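Long-range contacts in aspartate aminotransferase (Rhodobacter sphaeroides, PDB 3NRA), which probably catalyses the pyridoxal-phosphate-dependent transfer of an amino group from L-aspartate to 2-oxoglutarate, giving oxaloacetate and L-glutamate: residues G126-I131 with E147-P152; P188-G193 with G337-P342; G171-F176 with A208-A213. All blocks are in the same frame, centred on the assembly; numbering follows the deposited sequence.

Interaction 1 (G126-I131 with E147-P152)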
loop_
_atom_site.group_PDB
_atom_site.type_symbol
_atom_site.label_atom_id
_atom_site.label_comp_id
_atom_site.label_asym_id
_atom_site.label_seq_id
_atom_site.Cartn_x
_atom_site.Cartn_y
_atom_site.Cartn_z
ATOM N N GLY B 126 -5.553 -9.324 -21.226
ATOM C CA GLY B 126 -5.811 -9.167 -22.661
ATOM C C GLY B 126 -6.555 -7.890 -23.060
ATOM O O GLY B 126 -6.707 -7.612 -24.243
ATOM N N ASP B 127 -7.020 -7.113 -22.090
ATOM C CA ASP B 127 -7.708 -5.842 -22.403
ATOM C C ASP B 127 -6.742 -4.838 -22.982
ATOM O O ASP B 127 -5.651 -4.686 -22.478
ATOM C CB ASP B 127 -8.327 -5.237 -21.160
ATOM C CG ASP B 127 -9.537 -5.983 -20.688
ATOM O OD1 ASP B 127 -9.950 -6.944 -21.368
ATOM O OD2 ASP B 127 -10.084 -5.602 -19.617
ATOM N N LYS B 128 -7.159 -4.152 -24.042
ATOM C CA LYS B 128 -6.409 -3.026 -24.568
ATOM C C LYS B 128 -6.578 -1.751 -23.702
ATOM O O LYS B 128 -7.679 -1.402 -23.303
ATOM C CB LYS B 128 -6.797 -2.763 -26.004
ATOM C CG LYS B 128 -6.205 -3.798 -26.940
ATOM C CD LYS B 128 -6.859 -3.798 -28.286
ATOM C CE LYS B 128 -6.244 -4.864 -29.173
ATOM N NZ LYS B 128 -7.172 -5.320 -30.191
ATOM N N VAL B 129 -5.470 -1.109 -23.389
ATOM C CA VAL B 129 -5.463 0.098 -22.585
ATOM C C VAL B 129 -4.683 1.168 -23.303
ATOM O O VAL B 129 -3.544 0.927 -23.676
ATOM C CB VAL B 129 -4.803 -0.154 -21.203
ATOM C CG1 VAL B 129 -4.926 1.094 -20.326
ATOM C CG2 VAL B 129 -5.425 -1.390 -20.522
ATOM N N ALA B 130 -5.311 2.331 -23.539
ATOM C CA ALA B 130 -4.639 3.495 -24.147
ATOM C C ALA B 130 -3.761 4.181 -23.104
ATOM O O ALA B 130 -4.245 4.550 -22.022
ATOM C CB ALA B 130 -5.667 4.492 -24.707
ATOM N N ILE B 131 -2.480 4.323 -23.422
ATOM C CA ILE B 131 -1.487 4.944 -22.515
ATOM C C ILE B 131 -0.745 5.986 -23.323
ATOM O O ILE B 131 -0.379 5.734 -24.484
ATOM C CB ILE B 131 -0.483 3.890 -21.976
ATOM C CG1 ILE B 131 -1.212 2.853 -21.086
ATOM C CG2 ILE B 131 0.724 4.551 -21.229
ATOM C CD1 ILE B 131 -1.807 3.423 -19.851
ATOM N N GLU B 147 -1.476 -7.917 -17.326
ATOM C CA GLU B 147 -1.538 -8.625 -18.614
ATOM C C GLU B 147 -2.503 -7.987 -19.624
ATOM O O GLU B 147 -3.027 -8.671 -20.530
ATOM C CB GLU B 147 -1.841 -10.113 -18.401
ATOM C CG GLU B 147 -0.829 -10.831 -17.442
ATOM C CD GLU B 147 -0.974 -12.381 -17.459
ATOM O OE1 GLU B 147 -0.963 -12.995 -18.575
ATOM O OE2 GLU B 147 -1.106 -12.980 -16.356
ATOM N N GLY B 148 -2.667 -6.655 -19.516
ATOM C CA GLY B 148 -3.305 -5.867 -20.560
ATOM C C GLY B 148 -2.327 -5.571 -21.675
ATOM O O GLY B 148 -1.117 -5.736 -21.507
ATOM N N GLU B 149 -2.857 -5.116 -22.804
ATOM C CA GLU B 149 -2.056 -4.731 -23.961
ATOM C C GLU B 149 -2.087 -3.202 -24.086
ATOM O O GLU B 149 -3.146 -2.615 -24.357
ATOM C CB GLU B 149 -2.649 -5.356 -25.203
ATOM C CG GLU B 149 -1.852 -5.122 -26.492
ATOM C CD GLU B 149 -2.640 -5.527 -27.772
ATOM O OE1 GLU B 149 -3.588 -6.360 -27.680
ATOM O OE2 GLU B 149 -2.323 -4.979 -28.846
HETATM N N MSE B 150 -0.946 -2.556 -23.885
HETATM C CA MSE B 150 -0.857 -1.101 -24.101
HETATM C C MSE B 150 -1.020 -0.785 -25.574
HETATM O O MSE B 150 -0.361 -1.401 -26.422
HETATM C CB MSE B 150 0.485 -0.530 -23.626
HETATM C CG MSE B 150 0.793 0.910 -24.194
HETATM SE SE MSE B 150 2.320 1.687 -23.319
HETATM C CE MSE B 150 3.653 0.754 -24.375
ATOM N N VAL B 151 -1.869 0.206 -25.861
ATOM C CA VAL B 151 -1.937 0.857 -27.171
ATOM C C VAL B 151 -1.463 2.292 -26.953
ATOM O O VAL B 151 -2.099 3.045 -26.218
ATOM C CB VAL B 151 -3.371 0.840 -27.737
ATOM C CG1 VAL B 151 -3.422 1.470 -29.197
ATOM C CG2 VAL B 151 -3.933 -0.602 -27.743
ATOM N N PRO B 152 -0.251 2.626 -27.441
ATOM C CA PRO B 152 0.284 3.941 -27.159
ATOM C C PRO B 152 -0.432 5.055 -27.949
ATOM O O PRO B 152 -0.950 4.815 -29.015
ATOM C CB PRO B 152 1.743 3.833 -27.598
ATOM C CG PRO B 152 1.766 2.767 -28.600
ATOM C CD PRO B 152 0.713 1.785 -28.184
HETATM O O HOH W 1 -5.402 -7.989 -26.532
#
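Lys128 and Glu149 run side by side and point the same way, because Lys128 turns CG anti to its carbonyl carbon (chi1 -75°), Glu149 turns CG anti to its backbone N (chi1 -176°), and both chains stay extended. They touch along their lengths and not tip to tip: Lys128 CE lies 3.4 Å from Glu149 OE1, whereas Lys128 NZ stays 4.5 Å from that oxygen, beyond a salt bridge, and is hydrogen-bonded to Ala178 O. Glu149 OE1 instead accepts from a water, which also donates to Gly126 O. Val151 crosses the aliphatic base of the lysine with CG2, 4.0 Å from Lys128 CB. An alanine in place of Lys128 would probably leave Glu149 without its flanking methylenes and nearby positive charge, and Ala178 O without its donor.

The backbones form two neighbouring parallel strands, joined through helix 137-145 in a beta-alpha-beta unit, and strand 149-154 is the outermost on this side of the chain's seven-stranded sheet. Glu149 N donates to Asp127 O, Val129 N to Glu149 O, and Val151 N to Val129 O at 2.8 Å, and Ile131 N donates to Val151 O. Ahead of this ladder, Gly126 N donates to Glu147 O at 2.7 Å. Glu147 is the C-prime residue of the Schellman motif that ends helix 137-145. A side chain at Gly148 would sit tightly against Asp127 O.

On the face bearing Val129 and Ile131, Met150, present as selenomethionine, crosses Ile131 at about a right angle, its SE 3.8 Å from Ile131 CB. Val143 of helix 137-145 packs on Val129 and Ile131 from this side; on the other, Ala175 of helix 169-177 lies against Ala130 and Val151.

Interaction 2 (P188-G193 with G337-P342)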
loop_
_atom_site.group_PDB
_atom_site.type_symbol
_atom_site.label_atom_id
_atom_site.label_comp_id
_atom_site.label_asym_id
_atom_site.label_seq_id
_atom_site.Cartn_x
_atom_site.Cartn_y
_atom_site.Cartn_z
ATOM N N PRO B 188 -1.634 17.700 -14.876
ATOM C CA PRO B 188 -0.558 17.910 -15.812
ATOM C C PRO B 188 0.270 16.648 -16.066
ATOM O O PRO B 188 0.422 15.782 -15.163
ATOM C CB PRO B 188 0.297 18.960 -15.122
ATOM C CG PRO B 188 0.111 18.707 -13.697
ATOM C CD PRO B 188 -1.376 18.428 -13.620
ATOM N N ASN B 189 0.771 16.537 -17.304
ATOM C CA ASN B 189 1.649 15.460 -17.700
ATOM C C ASN B 189 2.896 15.386 -16.826
ATOM O O ASN B 189 3.536 16.420 -16.539
ATOM C CB ASN B 189 2.039 15.624 -19.159
ATOM C CG ASN B 189 2.934 14.514 -19.649
ATOM O OD1 ASN B 189 4.161 14.688 -19.748
ATOM N ND2 ASN B 189 2.335 13.376 -19.992
ATOM N N ASN B 190 3.138 14.205 -16.290
ATOM C CA ASN B 190 4.424 13.830 -15.733
ATOM C C ASN B 190 5.005 12.923 -16.810
ATOM O O ASN B 190 4.452 11.867 -17.069
ATOM C CB ASN B 190 4.205 13.075 -14.393
ATOM C CG ASN B 190 5.512 12.652 -13.699
ATOM O OD1 ASN B 190 6.586 12.559 -14.323
ATOM N ND2 ASN B 190 5.405 12.338 -12.395
ATOM N N PRO B 191 6.103 13.331 -17.462
ATOM C CA PRO B 191 7.182 14.196 -17.032
ATOM C C PRO B 191 7.221 15.645 -17.571
ATOM O O PRO B 191 8.077 16.417 -17.126
ATOM C CB PRO B 191 8.389 13.466 -17.598
ATOM C CG PRO B 191 7.889 12.995 -18.939
ATOM C CD PRO B 191 6.489 12.583 -18.695
ATOM N N ALA B 192 6.404 15.985 -18.566
ATOM C CA ALA B 192 6.615 17.245 -19.341
ATOM C C ALA B 192 6.041 18.532 -18.648
ATOM O O ALA B 192 6.472 19.647 -18.940
ATOM C CB ALA B 192 6.053 17.097 -20.756
ATOM N N GLY B 193 5.057 18.359 -17.767
ATOM C CA GLY B 193 4.441 19.502 -17.031
ATOM C C GLY B 193 3.428 20.289 -17.842
ATOM O O GLY B 193 2.943 21.329 -17.394
ATOM N N GLY B 337 2.353 21.879 -11.706
ATOM C CA GLY B 337 3.304 20.919 -11.119
ATOM C C GLY B 337 4.750 21.358 -11.251
ATOM O O GLY B 337 5.020 22.423 -11.785
ATOM N N SER B 338 5.685 20.541 -10.756
ATOM C CA SER B 338 7.097 20.923 -10.647
ATOM C C SER B 338 8.044 20.037 -11.487
ATOM O O SER B 338 9.204 19.813 -11.085
ATOM C CB SER B 338 7.525 20.894 -9.178
ATOM O OG SER B 338 6.538 21.485 -8.362
ATOM N N TYR B 339 7.572 19.567 -12.658
ATOM C CA TYR B 339 8.424 18.826 -13.595
ATOM C C TYR B 339 8.826 19.652 -14.838
ATOM O O TYR B 339 8.008 20.355 -15.412
ATOM C CB TYR B 339 7.739 17.562 -14.037
ATOM C CG TYR B 339 7.522 16.599 -12.913
ATOM C CD1 TYR B 339 8.601 16.149 -12.125
ATOM C CD2 TYR B 339 6.248 16.120 -12.618
ATOM C CE1 TYR B 339 8.405 15.255 -11.086
ATOM C CE2 TYR B 339 6.046 15.236 -11.576
ATOM C CZ TYR B 339 7.138 14.810 -10.806
ATOM O OH TYR B 339 6.942 13.946 -9.753
ATOM N N LEU B 340 10.118 19.603 -15.180
ATOM C CA LEU B 340 10.634 20.042 -16.470
ATOM C C LEU B 340 11.258 18.839 -17.188
ATOM O O LEU B 340 11.968 18.015 -16.567
ATOM C CB LEU B 340 11.709 21.089 -16.298
ATOM C CG LEU B 340 11.372 22.536 -16.001
ATOM C CD1 LEU B 340 12.552 23.194 -15.221
ATOM C CD2 LEU B 340 11.100 23.292 -17.263
ATOM N N PHE B 341 11.067 18.787 -18.492
ATOM C CA PHE B 341 11.522 17.685 -19.300
ATOM C C PHE B 341 12.312 18.209 -20.528
ATOM O O PHE B 341 11.827 18.172 -21.649
ATOM C CB PHE B 341 10.297 16.886 -19.707
ATOM C CG PHE B 341 10.584 15.513 -20.190
ATOM C CD1 PHE B 341 11.293 14.611 -19.404
ATOM C CD2 PHE B 341 10.050 15.071 -21.394
ATOM C CE1 PHE B 341 11.501 13.329 -19.825
ATOM C CE2 PHE B 341 10.275 13.782 -21.823
ATOM C CZ PHE B 341 10.995 12.905 -21.022
ATOM N N PRO B 342 13.544 18.705 -20.301
ATOM C CA PRO B 342 14.337 19.180 -21.408
ATOM C C PRO B 342 14.824 18.067 -22.345
ATOM O O PRO B 342 15.217 16.997 -21.885
ATOM C CB PRO B 342 15.511 19.863 -20.723
ATOM C CG PRO B 342 15.568 19.284 -19.413
ATOM C CD PRO B 342 14.157 19.074 -19.032
HETATM O O HOH W 2 8.874 20.568 -19.727
#
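Tyr339, Pro191 and Phe341 carry this buried contact, with the carbonyl of Pro191 directed between the two aromatic residues. Pro191 O lies 3.3 Å from Tyr339 CB and 3.4 Å from Phe341 CB. Pro191, which follows a cis peptide bond, meanwhile lays its ring over one face of the Phe341 ring: Pro191 CG sits 3.5 Å from the ring centroid and only 4° off the normal, a CH-pi contact almost directly above the ring centre. Phe341 swings CG anti to its backbone N (chi1 -163°), which carries the ring to the proline.

Tyr339 meets the amide of Asn190, whose plane is inclined 32° to the phenol ring; Asn190 ND2 comes to 3.1 Å from Tyr339 CE2, and OD1 lies over one ring face toward its rim. Both side chains have partners at the cofactor: Asn190 ND2 is hydrogen-bonded to O3 of the pyridoxal-phosphate-modified lysine at position 253 and OD1 is hydrogen-bonded to Arg381 NH1, while Tyr339 OH is hydrogen-bonded to NZ of that modified lysine. The contact thus forms part of the cofactor site, and the Asn-Pro-Ala-Gly loop matches the motif of this aminotransferase family. Ala192 N to Asn189 OD1 at 2.8 Å closes an Asx motif in this loop, and a water links Ala192 O to Phe341 N. A side chain on Gly193 would clash with Tyr339 O.

The loop leads from strand 182-186 to helix 198-211, whereas strand 339-340 edges the small mixed sheet beside strand 380-383, with Leu340 turned onto helix 304-324.

Interaction 3 (G171-F176 with A208-A213)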
loop_
_atom_site.group_PDB
_atom_site.type_symbol
_atom_site.label_atom_id
_atom_site.label_comp_id
_atom_site.label_asym_id
_atom_site.label_seq_id
_atom_site.Cartn_x
_atom_site.Cartn_y
_atom_site.Cartn_z
ATOM N N GLY B 171 -5.107 9.249 -32.765
ATOM C CA GLY B 171 -4.492 8.059 -32.168
ATOM C C GLY B 171 -5.302 7.468 -31.003
ATOM O O GLY B 171 -5.431 6.260 -30.895
ATOM N N LEU B 172 -5.859 8.326 -30.152
ATOM C CA LEU B 172 -6.706 7.863 -29.041
ATOM C C LEU B 172 -7.960 7.184 -29.583
ATOM O O LEU B 172 -8.306 6.075 -29.162
ATOM C CB LEU B 172 -7.106 9.019 -28.152
ATOM C CG LEU B 172 -7.960 8.672 -26.932
ATOM C CD1 LEU B 172 -7.263 7.569 -26.066
ATOM C CD2 LEU B 172 -8.215 9.934 -26.124
ATOM N N GLU B 173 -8.629 7.861 -30.521
ATOM C CA GLU B 173 -9.790 7.325 -31.150
ATOM C C GLU B 173 -9.524 5.981 -31.780
ATOM O O GLU B 173 -10.319 5.078 -31.626
ATOM C CB GLU B 173 -10.337 8.281 -32.206
ATOM C CG GLU B 173 -11.572 7.700 -32.887
ATOM C CD GLU B 173 -12.316 8.679 -33.744
ATOM O OE1 GLU B 173 -11.888 9.862 -33.854
ATOM O OE2 GLU B 173 -13.335 8.246 -34.333
ATOM N N GLU B 174 -8.412 5.869 -32.512
ATOM C CA GLU B 174 -8.021 4.609 -33.136
ATOM C C GLU B 174 -7.769 3.499 -32.094
ATOM O O GLU B 174 -8.152 2.349 -32.311
ATOM C CB GLU B 174 -6.782 4.798 -34.016
ATOM C CG GLU B 174 -6.990 5.649 -35.307
ATOM C CD GLU B 174 -7.960 5.038 -36.274
ATOM O OE1 GLU B 174 -7.782 3.847 -36.648
ATOM O OE2 GLU B 174 -8.915 5.750 -36.677
ATOM N N ALA B 175 -7.173 3.866 -30.959
ATOM C CA ALA B 175 -7.036 2.967 -29.820
ATOM C C ALA B 175 -8.395 2.424 -29.379
ATOM O O ALA B 175 -8.550 1.238 -29.198
ATOM C CB ALA B 175 -6.344 3.690 -28.638
ATOM N N PHE B 176 -9.381 3.307 -29.228
ATOM C CA PHE B 176 -10.707 2.883 -28.821
ATOM C C PHE B 176 -11.373 2.051 -29.916
ATOM O O PHE B 176 -12.034 1.081 -29.602
ATOM C CB PHE B 176 -11.625 4.084 -28.481
ATOM C CG PHE B 176 -11.234 4.859 -27.238
ATOM C CD1 PHE B 176 -10.617 4.242 -26.129
ATOM C CD2 PHE B 176 -11.524 6.218 -27.159
ATOM C CE1 PHE B 176 -10.302 4.953 -25.029
ATOM C CE2 PHE B 176 -11.208 6.937 -26.035
ATOM C CZ PHE B 176 -10.619 6.310 -24.957
ATOM N N ALA B 208 -14.280 8.997 -25.198
ATOM C CA ALA B 208 -14.563 7.993 -24.159
ATOM C C ALA B 208 -16.050 7.629 -24.093
ATOM O O ALA B 208 -16.402 6.436 -24.007
ATOM C CB ALA B 208 -14.060 8.460 -22.786
ATOM N N ALA B 209 -16.913 8.643 -24.146
ATOM C CA ALA B 209 -18.357 8.421 -24.075
ATOM C C ALA B 209 -18.811 7.685 -25.293
ATOM O O ALA B 209 -19.629 6.812 -25.208
ATOM C CB ALA B 209 -19.113 9.736 -23.936
ATOM N N ARG B 210 -18.240 8.026 -26.435
ATOM C CA ARG B 210 -18.617 7.409 -27.696
ATOM C C ARG B 210 -18.365 5.899 -27.721
ATOM O O ARG B 210 -19.170 5.153 -28.253
ATOM C CB ARG B 210 -17.850 8.079 -28.830
ATOM C CG ARG B 210 -18.147 7.562 -30.178
ATOM C CD ARG B 210 -17.377 8.364 -31.222
ATOM N NE ARG B 210 -17.525 7.785 -32.543
ATOM C CZ ARG B 210 -16.854 8.169 -33.626
ATOM N NH1 ARG B 210 -15.935 9.157 -33.565
ATOM N NH2 ARG B 210 -17.101 7.572 -34.782
ATOM N N TYR B 211 -17.212 5.480 -27.195
ATOM C CA TYR B 211 -16.784 4.087 -27.254
ATOM C C TYR B 211 -17.017 3.326 -25.942
ATOM O O TYR B 211 -16.753 2.145 -25.871
ATOM C CB TYR B 211 -15.306 4.025 -27.651
ATOM C CG TYR B 211 -15.101 4.391 -29.078
ATOM C CD1 TYR B 211 -15.289 3.455 -30.087
ATOM C CD2 TYR B 211 -14.810 5.684 -29.443
ATOM C CE1 TYR B 211 -15.129 3.802 -31.430
ATOM C CE2 TYR B 211 -14.682 6.041 -30.782
ATOM C CZ TYR B 211 -14.830 5.084 -31.758
ATOM O OH TYR B 211 -14.699 5.435 -33.072
ATOM N N GLY B 212 -17.561 3.996 -24.933
ATOM C CA GLY B 212 -17.903 3.353 -23.680
ATOM C C GLY B 212 -16.657 3.045 -22.859
ATOM O O GLY B 212 -16.612 2.053 -22.173
ATOM N N ALA B 213 -15.660 3.924 -22.935
ATOM C CA ALA B 213 -14.384 3.689 -22.323
ATOM C C ALA B 213 -14.375 4.345 -20.960
ATOM O O ALA B 213 -15.015 5.369 -20.758
ATOM C CB ALA B 213 -13.234 4.259 -23.206
#
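Phe176 of helix 169-177 comes up to Tyr211 at the last turn of helix 198-211, their CA atoms 6.4 Å apart, just before Gly212 takes a positive phi (74°) and the chain leaves the helix. The two helices are successive ones in the alpha/beta domain of this aminotransferase: strand 182-186 separates them, and helix 198-211 is the crossover of the beta-alpha-beta unit that goes on to the adjacent parallel strand 214-218. The turn is closed by a backbone bond from Ala213 N to Ala208 O.

Phe176 packs against Tyr211, Ala213 and Ala208. Its CB sits over one face of the Tyr211 ring, 3.5 Å from CG of that tyrosine, in a CH-pi contact offset toward the rim. The two aromatic rings themselves are oblique, with planes at 36°, and neither stack nor meet edge to face. One face of the Phe176 ring receives the methyl of Ala213, whose CB is 3.5 Å from Phe176 CE1, while Phe176 CE2 lies near the backbone of Ala208. Leu207 and Phe183 add to this apolar packing, so the phenylalanine fills the seam between the helices and the sheet beneath.

Toward the surface the contact turns polar. Glu173, extended with CG anti to its backbone N, stretches across to the second helix, where OE2 forms a salt bridge with Arg210 NH1 at 2.9 Å. The carboxylate and guanidinium planes are steeply inclined to each other, and only the one oxygen makes the bridge. Tyr211 OH donates a weak hydrogen bond to the same Glu173 OE2 at 3.4 Å. That hydroxyl also lies over the centre of one face of the Arg210 guanidinium, 3.5 Å above its plane.

How the interactions relate
Interactions 1 and 3 are neighbours, their centres 13 Å apart, and they touch where helix 169-177, the helix that follows strand 149-154, lies on the two strands of interaction 1. Together they build one border of the seven-stranded sheet and a helix layer on it. Interaction 2 lies deeper, its centre about 24 and 25 Å from those of interactions 1 and 3. Interaction 1 closes first along the chain; the segments of interactions 2 and 3 then alternate, since 188-193 falls between the two helices of interaction 3. Strand 182-186 thus runs from that helix layer to the cofactor loop, where the distant 337-342 segment joins it.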